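Local coordinates for Lmo1340 protein (Listeria monocytogenes, PDB 4NLM) that is of unknown function but is probably a surface lipoprotein that carries a YqgU-like six-bladed beta-propeller domain, at residues 160-165 and 173-178; 186-191 and 208-213. All blocks are in the same frame, centred on the assembly; numbering follows the deposited sequence. Where two conformers were deposited one is given.

Contact 1: 160-165 and 173-178; sequences FQIENW and DKIDVA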
ATOM      1  N   PHE A 160       1.719 -17.571 -12.073  1.00 16.55           N
ATOM      2  CA  PHE A 160       1.365 -16.165 -12.021  1.00 16.38           C
ATOM      3  C   PHE A 160       1.575 -15.581 -13.410  1.00 14.43           C
ATOM      4  O   PHE A 160       2.353 -16.098 -14.181  1.00 15.45           O
ATOM      5  CB  PHE A 160       2.196 -15.367 -11.001  1.00 18.42           C
ATOM      6  CG  PHE A 160       3.610 -15.164 -11.410  1.00 19.13           C
ATOM      7  CD1 PHE A 160       4.570 -16.123 -11.128  1.00 24.85           C
ATOM      8  CD2 PHE A 160       3.996 -14.008 -12.084  1.00 19.88           C
ATOM      9  CE1 PHE A 160       5.886 -15.930 -11.506  1.00 26.04           C
ATOM     10  CE2 PHE A 160       5.304 -13.833 -12.470  1.00 20.95           C
ATOM     11  CZ  PHE A 160       6.248 -14.789 -12.184  1.00 28.64           C
ATOM     12  N   GLN A 161       0.876 -14.492 -13.685  1.00 13.42           N
ATOM     13  CA  GLN A 161       1.070 -13.761 -14.943  1.00 13.03           C
ATOM     14  C   GLN A 161       0.796 -12.313 -14.614  1.00 11.75           C
ATOM     15  O   GLN A 161       0.184 -12.012 -13.592  1.00 12.85           O
ATOM     16  CB  GLN A 161       0.155 -14.295 -16.035  1.00 14.15           C
ATOM     17  CG  GLN A 161      -1.291 -13.988 -15.766  1.00 12.39           C
ATOM     18  CD  GLN A 161      -2.281 -14.709 -16.646  1.00 13.49           C
ATOM     19  OE1 GLN A 161      -1.884 -15.576 -17.425  1.00 17.37           O
ATOM     20  NE2 GLN A 161      -3.527 -14.337 -16.589  1.00 14.99           N
ATOM     21  N   ILE A 162       1.260 -11.441 -15.489  1.00 11.61           N
ATOM     22  CA  ILE A 162       1.190  -9.975 -15.288  1.00 11.93           C
ATOM     23  C   ILE A 162       0.606  -9.326 -16.532  1.00 11.69           C
ATOM     24  O   ILE A 162       0.993  -9.651 -17.655  1.00 12.30           O
ATOM     25  CB  ILE A 162       2.571  -9.369 -15.028  1.00 12.75           C
ATOM     26  CG1 ILE A 162       3.322 -10.184 -13.969  1.00 14.88           C
ATOM     27  CG2 ILE A 162       2.435  -7.907 -14.602  1.00 15.09           C
ATOM     28  CD1 ILE A 162       4.696  -9.617 -13.711  1.00 18.54           C
ATOM     29  N   GLU A 163      -0.349  -8.437 -16.326  1.00 11.03           N
ATOM     30  CA  GLU A 163      -0.979  -7.699 -17.414  1.00 11.93           C
ATOM     31  C   GLU A 163      -1.119  -6.248 -17.034  1.00 11.75           C
ATOM     32  O   GLU A 163      -1.083  -5.890 -15.877  1.00 11.91           O
ATOM     33  CB  GLU A 163      -2.367  -8.304 -17.669  1.00 14.00           C
ATOM     34  CG  GLU A 163      -2.321  -9.706 -18.255  1.00 14.49           C
ATOM     35  CD  GLU A 163      -3.623 -10.476 -18.090  1.00 15.20           C
ATOM     36  OE1 GLU A 163      -4.045 -11.113 -19.072  1.00 15.32           O
ATOM     37  OE2 GLU A 163      -4.225 -10.450 -17.001  1.00 19.10           O
ATOM     38  N   ASN A 164      -1.238  -5.413 -18.040  1.00 12.96           N
ATOM     39  CA  ASN A 164      -1.479  -3.987 -17.886  1.00 14.09           C
ATOM     40  C   ASN A 164      -2.775  -3.614 -18.555  1.00 13.33           C
ATOM     41  O   ASN A 164      -2.970  -3.876 -19.743  1.00 15.19           O
ATOM     42  CB  ASN A 164      -0.362  -3.169 -18.517  1.00 16.40           C
ATOM     43  CG  ASN A 164      -0.558  -1.673 -18.341  1.00 17.28           C
ATOM     44  OD1 ASN A 164      -0.953  -1.209 -17.275  1.00 20.62           O
ATOM     45  ND2 ASN A 164      -0.270  -0.927 -19.369  1.00 22.46           N
ATOM     46  N   TRP A 165      -3.669  -3.010 -17.797  1.00 15.11           N
ATOM     47  CA  TRP A 165      -4.922  -2.516 -18.289  1.00 14.03           C
ATOM     48  C   TRP A 165      -4.942  -1.017 -18.390  1.00 12.85           C
ATOM     49  O   TRP A 165      -4.823  -0.372 -17.352  1.00 13.07           O
ATOM     50  CB  TRP A 165      -6.029  -2.973 -17.348  1.00 14.42           C
ATOM     51  CG  TRP A 165      -7.438  -2.592 -17.748  1.00 14.72           C
ATOM     52  CD1 TRP A 165      -7.959  -2.556 -19.006  1.00 16.00           C
ATOM     53  CD2 TRP A 165      -8.526  -2.266 -16.854  1.00 13.82           C
ATOM     54  NE1 TRP A 165      -9.310  -2.244 -18.963  1.00 16.17           N
ATOM     55  CE2 TRP A 165      -9.679  -2.063 -17.655  1.00 15.90           C
ATOM     56  CE3 TRP A 165      -8.637  -2.136 -15.463  1.00 15.40           C
ATOM     57  CZ2 TRP A 165     -10.905  -1.705 -17.111  1.00 17.26           C
ATOM     58  CZ3 TRP A 165      -9.877  -1.802 -14.925  1.00 16.66           C
ATOM     59  CH2 TRP A 165     -10.992  -1.603 -15.742  1.00 16.64           C
ATOM     60  N   ASP A 173      -2.591  -5.537 -22.112  1.00 16.43           N
ATOM     61  CA  ASP A 173      -1.321  -5.992 -22.641  1.00 15.96           C
ATOM     62  C   ASP A 173      -0.630  -6.913 -21.652  1.00 16.32           C
ATOM     63  O   ASP A 173      -0.679  -6.708 -20.433  1.00 17.75           O
ATOM     64  CB  ASP A 173      -0.405  -4.772 -22.871  1.00 18.98           C
ATOM     65  CG  ASP A 173      -0.905  -3.835 -23.970  1.00 22.83           C
ATOM     66  OD1 ASP A 173      -1.317  -4.321 -25.036  1.00 32.20           O
ATOM     67  OD2 ASP A 173      -0.847  -2.610 -23.775  1.00 33.41           O
ATOM     68  N   LYS A 174       0.036  -7.931 -22.170  1.00 16.38           N
ATOM     69  CA  LYS A 174       0.841  -8.794 -21.339  1.00 15.99           C
ATOM     70  C   LYS A 174       2.138  -8.098 -20.970  1.00 18.51           C
ATOM     71  O   LYS A 174       2.700  -7.366 -21.778  1.00 20.36           O
ATOM     72  CB  LYS A 174       1.202 -10.067 -22.076  1.00 18.65           C
ATOM     73  CG  LYS A 174      -0.010 -10.863 -22.441  1.00 18.54           C
ATOM     74  CD  LYS A 174       0.419 -12.098 -23.182  1.00 26.70           C
ATOM     75  CE  LYS A 174      -0.801 -12.836 -23.644  1.00 20.28           C
ATOM     76  NZ  LYS A 174      -1.665 -13.258 -22.530  1.00 20.87           N
ATOM     77  N   ILE A 175       2.604  -8.337 -19.752  1.00 15.59           N
ATOM     78  CA  ILE A 175       3.894  -7.815 -19.276  1.00 16.80           C
ATOM     79  C   ILE A 175       4.789  -9.028 -19.065  1.00 16.88           C
ATOM     80  O   ILE A 175       4.513  -9.882 -18.204  1.00 17.42           O
ATOM     81  CB  ILE A 175       3.750  -6.982 -17.993  1.00 16.44           C
ATOM     82  CG1 ILE A 175       2.874  -5.770 -18.302  1.00 19.60           C
ATOM     83  CG2 ILE A 175       5.111  -6.559 -17.465  1.00 20.65           C
ATOM     84  CD1 ILE A 175       2.804  -4.753 -17.211  1.00 22.43           C
ATOM     85  N   ASP A 176       5.855  -9.100 -19.856  0.60 18.67           N
ATOM     86  CA  ASP A 176       6.777 -10.224 -19.830  0.60 19.06           C
ATOM     87  C   ASP A 176       7.890  -9.978 -18.821  0.60 20.86           C
ATOM     88  O   ASP A 176       9.028  -9.667 -19.176  0.60 23.68           O
ATOM     89  CB  ASP A 176       7.351 -10.462 -21.228  0.60 23.41           C
ATOM     90  CG  ASP A 176       8.298 -11.652 -21.284  0.60 24.32           C
ATOM     91  OD1 ASP A 176       8.275 -12.506 -20.374  0.60 26.81           O
ATOM     92  OD2 ASP A 176       9.068 -11.728 -22.264  0.60 31.34           O
ATOM     93  N   VAL A 177       7.525 -10.106 -17.556  1.00 19.20           N
ATOM     94  CA  VAL A 177       8.451  -9.902 -16.456  1.00 20.94           C
ATOM     95  C   VAL A 177       8.400 -11.209 -15.655  1.00 22.46           C
ATOM     96  O   VAL A 177       7.325 -11.714 -15.365  1.00 22.24           O
ATOM     97  CB  VAL A 177       8.061  -8.626 -15.685  1.00 18.69           C
ATOM     98  CG1 VAL A 177       8.722  -8.592 -14.324  1.00 23.26           C
ATOM     99  CG2 VAL A 177       8.407  -7.387 -16.487  1.00 21.53           C
ATOM    100  N   ALA A 178       9.569 -11.713 -15.271  1.00 26.10           N
ATOM    101  CA  ALA A 178       9.690 -13.047 -14.702  1.00 27.15           C
ATOM    102  C   ALA A 178       9.543 -13.143 -13.199  1.00 24.40           C
ATOM    103  O   ALA A 178       9.990 -14.110 -12.594  1.00 31.08           O
ATOM    104  CB  ALA A 178      11.027 -13.651 -15.127  1.00 35.21           C
TER
HETATM  105  O   HOH W   1       3.314 -12.201 -17.390  1.00 16.74           O
HETATM  106  O   HOH W   2      -3.617 -10.870 -21.925  1.00 17.93           O
HETATM  107  O   HOH W   3      -2.007 -12.897 -19.676  1.00 20.38           O
HETATM  108  O   HOH W   4      -2.494  -1.626 -21.971  1.00 26.43           O
HETATM  109  O   HOH W   5       1.125  -1.950 -21.891  1.00 30.46           O
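The last two strands of a four-stranded antiparallel propeller blade meet here, strand 159-166 against the edge strand 171-174 and the loop that follows it. Asn164 and Asp173 form an antiparallel hydrogen-bonded pair. Asn164 N donates to Asp173 O at 2.8 Å, and Asp173 N returns a bond to Asn164 O at 2.9 Å. Both donors lie in the carbonyl plane of their acceptors. The next bond, Ile175 N to Ile162 O at 3.0 Å, is different: its donor stands 42° above the carbonyl plane. Water 1 then takes over, accepting from Ile162 N and donating to Ile175 O.

On the face of Asn164 and Asp173, Ile162, Ile175 and Val177 pack together. Ile162 CG2 touches Ile175 CB at 3.8 Å, and Ile162 CD1 meets Val177 CB at 4.0 Å. Ile175 CG1 lies beside its own backbone N (chi1 -62°), which carries CD1 to within 3.8 Å of Asn164 CB. Phe160 comes in edge first, its CZ 3.8 Å from Ala178 C and in the ring plane. Met150 of strand 148-155 and Ile182 of strand 182-184 also touch this group.

Glu163 and Lys174 lie on the other face as a non-hydrogen-bonded pair. Their charged atoms, Glu163 OE1 and Lys174 NZ, stay 4.7 Å apart, and waters 2 and 3 each bridge them. Water 5 links Asn164 ND2 to Asp173 OD2. The arrangement is that of an outer beta hairpin in a beta-propeller blade, with its isoleucines turned to the next blade.

Contact 2: 186-191 and 208-213; sequences GDNLVI and QDIRDS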
ATOM      1  N   GLY A 186       7.641   4.396 -14.055  1.00 19.09           N
ATOM      2  CA  GLY A 186       7.325   5.497 -14.954  1.00 19.85           C
ATOM      3  C   GLY A 186       6.147   5.099 -15.846  1.00 16.83           C
ATOM      4  O   GLY A 186       5.517   4.053 -15.647  1.00 18.99           O
ATOM      5  N   ASP A 187       5.903   5.918 -16.866  1.00 18.05           N
ATOM      6  CA  ASP A 187       4.809   5.698 -17.799  1.00 18.88           C
ATOM      7  C   ASP A 187       4.838   4.268 -18.361  1.00 18.14           C
ATOM      8  O   ASP A 187       3.812   3.583 -18.356  1.00 17.67           O
ATOM      9  CB  ASP A 187       4.910   6.735 -18.923  1.00 20.11           C
ATOM     10  CG  ASP A 187       3.750   6.686 -19.921  1.00 21.89           C
ATOM     11  OD1 ASP A 187       2.638   6.232 -19.581  1.00 24.19           O
ATOM     12  OD2 ASP A 187       3.956   7.156 -21.064  1.00 36.41           O
ATOM     13  N   ASN A 188       6.018   3.820 -18.793  1.00 16.66           N
ATOM     14  CA  ASN A 188       6.171   2.494 -19.426  1.00 17.55           C
ATOM     15  C   ASN A 188       7.273   1.624 -18.843  1.00 15.87           C
ATOM     16  O   ASN A 188       7.712   0.680 -19.478  1.00 17.80           O
ATOM     17  CB  ASN A 188       6.462   2.654 -20.929  1.00 21.99           C
ATOM     18  CG  ASN A 188       5.269   3.167 -21.725  1.00 23.91           C
ATOM     19  OD1 ASN A 188       4.186   2.576 -21.696  1.00 38.00           O
ATOM     20  ND2 ASN A 188       5.455   4.272 -22.426  1.00 25.33           N
ATOM     21  N   LEU A 189       7.721   1.936 -17.643  1.00 16.47           N
ATOM     22  CA  LEU A 189       8.823   1.229 -17.018  1.00 15.00           C
ATOM     23  C   LEU A 189       8.383   0.503 -15.761  1.00 15.18           C
ATOM     24  O   LEU A 189       7.570   1.023 -14.983  1.00 15.04           O
ATOM     25  CB  LEU A 189       9.940   2.187 -16.608  1.00 18.17           C
ATOM     26  CG  LEU A 189      10.668   2.904 -17.731  1.00 18.85           C
ATOM     27  CD1 LEU A 189      11.631   3.950 -17.196  1.00 22.13           C
ATOM     28  CD2 LEU A 189      11.402   1.937 -18.651  1.00 21.26           C
ATOM     29  N   VAL A 190       8.915  -0.697 -15.556  0.50 15.05           N
ATOM     30  CA  VAL A 190       8.617  -1.473 -14.352  0.50 15.51           C
ATOM     31  C   VAL A 190       9.925  -1.993 -13.795  0.50 14.91           C
ATOM     32  O   VAL A 190      10.873  -2.245 -14.535  0.50 13.96           O
ATOM     33  CB  VAL A 190       7.660  -2.659 -14.637  0.50 17.23           C
ATOM     34  CG1 VAL A 190       8.289  -3.667 -15.587  0.50 17.41           C
ATOM     35  CG2 VAL A 190       7.279  -3.368 -13.351  0.50 21.72           C
ATOM     36  N   ILE A 191       9.999  -2.044 -12.475  1.00 13.87           N
ATOM     37  CA  ILE A 191      11.112  -2.641 -11.777  1.00 13.35           C
ATOM     38  C   ILE A 191      10.577  -3.948 -11.164  1.00 12.97           C
ATOM     39  O   ILE A 191       9.438  -4.008 -10.684  1.00 14.11           O
ATOM     40  CB  ILE A 191      11.651  -1.728 -10.649  1.00 14.13           C
ATOM     41  CG1 ILE A 191      12.317  -0.468 -11.195  1.00 16.28           C
ATOM     42  CG2 ILE A 191      12.667  -2.454  -9.775  1.00 16.36           C
ATOM     43  CD1 ILE A 191      12.659   0.565 -10.142  1.00 17.79           C
ATOM     44  N   GLN A 208      12.850  -2.542 -16.754  1.00 15.34           N
ATOM     45  CA  GLN A 208      12.487  -2.881 -18.132  1.00 16.10           C
ATOM     46  C   GLN A 208      11.326  -2.050 -18.593  1.00 17.01           C
ATOM     47  O   GLN A 208      10.512  -1.574 -17.818  1.00 16.50           O
ATOM     48  CB  GLN A 208      12.078  -4.347 -18.231  1.00 18.25           C
ATOM     49  CG  GLN A 208      11.084  -4.774 -17.158  1.00 20.43           C
ATOM     50  CD  GLN A 208      11.656  -5.776 -16.151  1.00 18.84           C
ATOM     51  OE1 GLN A 208      12.062  -6.878 -16.564  1.00 23.73           O
ATOM     52  NE2 GLN A 208      11.652  -5.437 -14.830  1.00 19.13           N
ATOM     53  N   ASP A 209      11.271  -1.850 -19.901  1.00 16.94           N
ATOM     54  CA  ASP A 209      10.137  -1.208 -20.530  1.00 17.78           C
ATOM     55  C   ASP A 209       9.089  -2.297 -20.755  1.00 19.61           C
ATOM     56  O   ASP A 209       9.396  -3.355 -21.286  1.00 20.57           O
ATOM     57  CB  ASP A 209      10.573  -0.564 -21.842  1.00 20.90           C
ATOM     58  CG  ASP A 209       9.500   0.317 -22.454  1.00 27.22           C
ATOM     59  OD1 ASP A 209       8.381  -0.174 -22.695  1.00 26.09           O
ATOM     60  OD2 ASP A 209       9.781   1.513 -22.671  1.00 32.89           O
ATOM     61  N   ILE A 210       7.852  -2.029 -20.374  1.00 16.70           N
ATOM     62  CA  ILE A 210       6.768  -3.042 -20.434  1.00 20.62           C
ATOM     63  C   ILE A 210       6.376  -3.497 -21.823  1.00 22.64           C
ATOM     64  O   ILE A 210       5.652  -4.487 -22.010  1.00 22.81           O
ATOM     65  CB  ILE A 210       5.480  -2.562 -19.742  1.00 24.47           C
ATOM     66  CG1 ILE A 210       4.885  -1.339 -20.441  1.00 24.05           C
ATOM     67  CG2 ILE A 210       5.733  -2.297 -18.275  1.00 21.00           C
ATOM     68  CD1 ILE A 210       3.534  -0.921 -19.901  1.00 26.32           C
ATOM     69  N   ARG A 211       6.841  -2.762 -22.810  1.00 21.72           N
ATOM     70  CA  ARG A 211       6.536  -3.065 -24.186  1.00 22.50           C
ATOM     71  C   ARG A 211       7.532  -4.043 -24.796  1.00 25.84           C
ATOM     72  O   ARG A 211       7.214  -4.709 -25.791  1.00 29.51           O
ATOM     73  CB  ARG A 211       6.556  -1.754 -24.957  1.00 25.11           C
ATOM     74  CG  ARG A 211       5.417  -0.821 -24.565  1.00 28.36           C
ATOM     75  CD  ARG A 211       5.575   0.538 -25.214  1.00 31.07           C
ATOM     76  NE  ARG A 211       6.742   1.243 -24.701  1.00 30.70           N
ATOM     77  CZ  ARG A 211       7.194   2.421 -25.128  1.00 36.34           C
ATOM     78  NH1 ARG A 211       8.267   2.942 -24.543  1.00 35.73           N
ATOM     79  NH2 ARG A 211       6.599   3.079 -26.122  1.00 39.33           N
ATOM     80  N   ASP A 212       8.736  -4.119 -24.229  1.00 29.24           N
ATOM     81  CA  ASP A 212       9.795  -4.966 -24.776  1.00 32.68           C
ATOM     82  C   ASP A 212      10.729  -5.531 -23.717  1.00 27.61           C
ATOM     83  O   ASP A 212      11.586  -4.815 -23.179  1.00 26.17           O
ATOM     84  CB  ASP A 212      10.620  -4.148 -25.772  1.00 33.04           C
ATOM     85  CG  ASP A 212      11.758  -4.945 -26.388  1.00 37.00           C
ATOM     86  OD1 ASP A 212      11.743  -6.189 -26.283  1.00 40.66           O
ATOM     87  OD2 ASP A 212      12.661  -4.326 -26.990  1.00 47.38           O
ATOM     88  N   SER A 213      10.601  -6.828 -23.443  1.00 29.79           N
ATOM     89  CA  SER A 213      11.424  -7.462 -22.411  1.00 30.95           C
ATOM     90  C   SER A 213      12.915  -7.489 -22.759  1.00 33.79           C
ATOM     91  O   SER A 213      13.744  -7.701 -21.885  1.00 32.46           O
ATOM     92  CB  SER A 213      10.928  -8.874 -22.101  1.00 37.34           C
ATOM     93  OG  SER A 213      10.917  -9.676 -23.268  1.00 44.99           O
TER
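Asn188 ND2 lies over one face of the Arg211 guanidinium, 3.7 Å from Arg211 CZ. The amide and guanidinium planes are 20° apart, so the two groups stack. At the guanidinium edge, in its plane, sits the carboxylate of Asp209. Arg211 grips it side-on: NE bonds Asp209 OD1 at 3.0 Å and NH1 forms a salt bridge with Asp209 OD2 at 2.8 Å. Both oxygens are met on the syn side. The anti lone pair of Asp209 OD1 takes a further bond from Arg211 N, which makes an Asx turn. Three N-H groups thus fix the rotation of the carboxylate; two of them, NE and NH1, also set the orientation of the guanidinium against the Asn188 amide. Asp209 to Asp212 is also a type I beta turn.

The backbones pair next to this cluster. Ile210 N donates to Asn188 O at 2.9 Å, and Val190 N and Gln208 O are joined by another bond of 2.9 Å. Val190 O accepts twice. Gln208 N approaches nearly along the C=O axis at 3.0 Å, while Gln208 NE2 comes from above the carbonyl plane at 3.3 Å. In Gln208, chi1 of 48° and a bend at chi2 (-113°) bring the amide back to Val190 O. The same NE2 also bonds Ser192 OG. On the face of Leu189 and Asp209, Leu189 CD2 leans over Asp209 CA.

Strands 189-194 and 203-209 are the inner pair of their sheet. Strand 182-184 flanks the first, and strand 212-223 follows the turn on the other side. Val177 from the preceding loop packs on Val190, while Ile210 rests on Ile175 and Trp184.

Contact 1 comes first along the chain and closes before contact 2 opens. Their centres are about 11 Å apart, on the same side of the chain's centre. Each belongs to its own four-stranded antiparallel sheet. Contact 1 lies in the sheet that ends with strand 171-174, and contact 2 in the one that begins with strand 182-184. The two sheets are successive blades of the propeller. They touch directly. Val177 CG2 packs on Gln208 CD at 3.6 Å, and Asn164 ND2 lies 3.8 Å from Ile210 CD1. Asp176 OD2 and Ser213 OG, 2.9 Å apart, probably share a hydrogen bond. The contacts therefore meet at an interface between neighbouring blades.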